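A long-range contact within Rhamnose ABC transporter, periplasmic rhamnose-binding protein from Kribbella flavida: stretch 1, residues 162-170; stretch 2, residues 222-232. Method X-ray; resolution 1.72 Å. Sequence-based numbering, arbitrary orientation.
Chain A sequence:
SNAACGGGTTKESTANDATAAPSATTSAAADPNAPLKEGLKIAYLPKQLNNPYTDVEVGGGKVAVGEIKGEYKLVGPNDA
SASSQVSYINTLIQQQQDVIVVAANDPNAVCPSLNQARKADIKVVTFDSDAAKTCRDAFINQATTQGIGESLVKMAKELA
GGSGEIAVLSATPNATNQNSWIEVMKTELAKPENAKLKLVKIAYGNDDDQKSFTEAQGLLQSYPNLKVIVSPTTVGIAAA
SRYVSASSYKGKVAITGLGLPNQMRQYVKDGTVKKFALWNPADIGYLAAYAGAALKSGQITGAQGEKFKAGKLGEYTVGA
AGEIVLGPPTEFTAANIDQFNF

Stretch 1 162-170: GSGEIAVLS
Stretch 2 222-232: SYPNLKVIVSP

At both ends of this parallel strand pairing a side chain from stretch 2 donates to a stretch 1 carbonyl: K227 NZ donates a hydrogen bond to S163 O at 2.8 Å, and S231 OG (chi1 t) donates one to L169 O at 2.8 Å, where P232 has no N-H to offer. K227 reaches back with chi1 m and chi2 to chi4 all t; its CE lies 4.4 Å from G164 CA, where a CB at G164 would clash with it. Between these ends, strand 164-170 and the strand around 226-231 run in the same direction, axes 27° apart and 4.5 Å at closest approach. The register pairs I166 with V228, A167 with I229 and V168 with V230 (CA-CA 4.8, 5.0 and 4.8 Å). The hydrogen-bond ladder is K227 N to E165 O (2.9 Å), A167 N to V228 O (3.1 Å), V230 N to A167 O (2.9 Å, nearly linear at 174°) and L169 N to V230 O (2.9 Å). K227 departs from extended geometry (phi/psi -100/-37): its N takes E165 O while V228 N stays 3.5 Å from E165 O, and regular pairing starts at I166 with V228. A type I turn, Y223 to L226, leads into the strand, closed by the hydrogen bond L226 N to Y223 O (3.0 Å). I166 (p, t), V168 (t), V228 (t) and V230 (t) share one sheet face, with I166 CG2 3.8 Å from V228 CB; A167 and I229 (m, t) occupy the other. L226 (t, p) brings CD1 to 3.9 Å from A167 CB.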

# COMPACT_ATOMS: atom_id res chain seq x y z
N GLY A 162 -4.18 7.82 25.40
CA GLY A 162 -3.42 6.83 26.13
C GLY A 162 -4.20 5.66 26.71
O GLY A 162 -3.61 4.64 27.08
N SER A 163 -5.52 5.78 26.79
CA SER A 163 -6.32 4.71 27.39
C SER A 163 -7.78 4.74 26.95
O SER A 163 -8.29 5.77 26.49
CB SER A 163 -6.25 4.80 28.91
OG SER A 163 -7.23 5.71 29.40
N GLY A 164 -8.46 3.61 27.10
CA GLY A 164 -9.89 3.55 26.84
C GLY A 164 -10.24 2.52 25.79
O GLY A 164 -9.38 1.80 25.29
N GLU A 165 -11.53 2.44 25.46
CA GLU A 165 -11.99 1.43 24.51
C GLU A 165 -11.80 1.84 23.06
O GLU A 165 -12.00 3.01 22.69
CB GLU A 165 -13.45 1.09 24.77
CG GLU A 165 -13.72 0.64 26.20
CD GLU A 165 -15.19 0.39 26.47
OE1 GLU A 165 -16.02 0.74 25.61
OE2 GLU A 165 -15.51 -0.14 27.55
N ILE A 166 -11.41 0.88 22.24
CA ILE A 166 -11.36 1.07 20.80
C ILE A 166 -12.07 -0.10 20.13
O ILE A 166 -12.19 -1.18 20.71
CB ILE A 166 -9.90 1.21 20.28
CG1 ILE A 166 -9.12 -0.09 20.46
CG2 ILE A 166 -9.18 2.36 21.00
CD1 ILE A 166 -7.79 -0.10 19.69
N ALA A 167 -12.55 0.11 18.90
CA ALA A 167 -13.21 -0.95 18.15
C ALA A 167 -12.71 -0.87 16.73
O ALA A 167 -12.28 0.18 16.28
CB ALA A 167 -14.71 -0.77 18.18
N VAL A 168 -12.72 -1.99 16.03
CA VAL A 168 -12.30 -2.01 14.64
C VAL A 168 -13.53 -2.17 13.75
O VAL A 168 -14.42 -2.96 14.06
CB VAL A 168 -11.29 -3.16 14.37
CG1 VAL A 168 -11.10 -3.41 12.86
CG2 VAL A 168 -9.97 -2.85 15.07
N LEU A 169 -13.59 -1.38 12.68
CA LEU A 169 -14.56 -1.58 11.61
C LEU A 169 -13.79 -2.10 10.40
O LEU A 169 -13.05 -1.37 9.75
CB LEU A 169 -15.31 -0.28 11.30
CG LEU A 169 -16.27 -0.27 10.10
CD1 LEU A 169 -17.35 -1.33 10.27
CD2 LEU A 169 -16.92 1.11 9.94
N SER A 170 -13.94 -3.40 10.13
CA SER A 170 -13.12 -4.04 9.12
C SER A 170 -13.87 -4.18 7.80
O SER A 170 -14.94 -3.59 7.61
CB SER A 170 -12.65 -5.42 9.61
OG SER A 170 -11.66 -5.96 8.74
N SER A 222 -23.68 0.65 20.76
CA SER A 222 -23.41 -0.49 21.61
C SER A 222 -22.35 -0.22 22.67
O SER A 222 -22.40 -0.77 23.76
CB SER A 222 -23.02 -1.70 20.76
OG SER A 222 -23.96 -1.88 19.72
N TYR A 223 -21.39 0.64 22.35
CA TYR A 223 -20.30 0.97 23.28
C TYR A 223 -20.24 2.47 23.59
O TYR A 223 -19.47 3.21 22.99
CB TYR A 223 -18.96 0.44 22.73
CG TYR A 223 -18.98 -1.06 22.55
CD1 TYR A 223 -18.66 -1.91 23.60
CD2 TYR A 223 -19.37 -1.63 21.35
CE1 TYR A 223 -18.70 -3.29 23.45
CE2 TYR A 223 -19.42 -3.01 21.19
CZ TYR A 223 -19.09 -3.83 22.25
OH TYR A 223 -19.13 -5.19 22.12
N PRO A 224 -21.07 2.92 24.55
CA PRO A 224 -21.16 4.35 24.91
C PRO A 224 -19.84 4.96 25.37
O PRO A 224 -19.70 6.19 25.34
CB PRO A 224 -22.19 4.37 26.04
CG PRO A 224 -22.30 2.96 26.52
CD PRO A 224 -22.02 2.10 25.32
N ASN A 225 -18.89 4.12 25.78
CA ASN A 225 -17.61 4.60 26.29
C ASN A 225 -16.50 4.51 25.24
O ASN A 225 -15.32 4.67 25.55
CB ASN A 225 -17.20 3.83 27.54
CG ASN A 225 -18.18 4.03 28.69
OD1 ASN A 225 -18.70 3.06 29.26
ND2 ASN A 225 -18.44 5.29 29.03
N LEU A 226 -16.89 4.26 23.99
CA LEU A 226 -15.93 4.09 22.91
C LEU A 226 -15.16 5.38 22.63
O LEU A 226 -15.75 6.46 22.51
CB LEU A 226 -16.67 3.64 21.65
CG LEU A 226 -15.83 3.07 20.53
CD1 LEU A 226 -15.07 1.85 21.02
CD2 LEU A 226 -16.73 2.70 19.36
N LYS A 227 -13.83 5.27 22.52
CA LYS A 227 -13.01 6.44 22.23
C LYS A 227 -12.60 6.54 20.76
O LYS A 227 -12.50 7.63 20.20
CB LYS A 227 -11.76 6.47 23.12
CG LYS A 227 -12.00 6.97 24.54
CD LYS A 227 -10.74 7.62 25.09
CE LYS A 227 -10.80 7.81 26.60
NZ LYS A 227 -9.46 8.18 27.14
N VAL A 228 -12.32 5.40 20.14
CA VAL A 228 -11.80 5.40 18.78
C VAL A 228 -12.39 4.26 17.98
O VAL A 228 -12.46 3.14 18.47
CB VAL A 228 -10.26 5.24 18.74
CG1 VAL A 228 -9.73 5.48 17.34
CG2 VAL A 228 -9.59 6.20 19.73
N ILE A 229 -12.82 4.55 16.76
CA ILE A 229 -13.10 3.50 15.79
C ILE A 229 -11.93 3.50 14.83
O ILE A 229 -11.59 4.54 14.26
CB ILE A 229 -14.39 3.78 14.99
CG1 ILE A 229 -15.60 3.81 15.93
CG2 ILE A 229 -14.56 2.73 13.90
CD1 ILE A 229 -16.92 4.00 15.23
N VAL A 230 -11.29 2.33 14.65
CA VAL A 230 -10.18 2.17 13.72
C VAL A 230 -10.70 1.36 12.54
O VAL A 230 -11.13 0.23 12.71
CB VAL A 230 -9.01 1.36 14.35
CG1 VAL A 230 -7.85 1.21 13.37
CG2 VAL A 230 -8.53 2.01 15.65
N SER A 231 -10.69 1.94 11.34
CA SER A 231 -11.22 1.23 10.18
C SER A 231 -10.14 1.08 9.12
O SER A 231 -9.87 2.02 8.38
CB SER A 231 -12.43 1.97 9.61
OG SER A 231 -13.11 1.17 8.66
N PRO A 232 -9.52 -0.11 9.05
CA PRO A 232 -8.43 -0.38 8.10
C PRO A 232 -8.99 -0.76 6.73
O PRO A 232 -8.67 -1.81 6.19
CB PRO A 232 -7.69 -1.55 8.74
CG PRO A 232 -8.78 -2.31 9.45
CD PRO A 232 -9.73 -1.24 9.98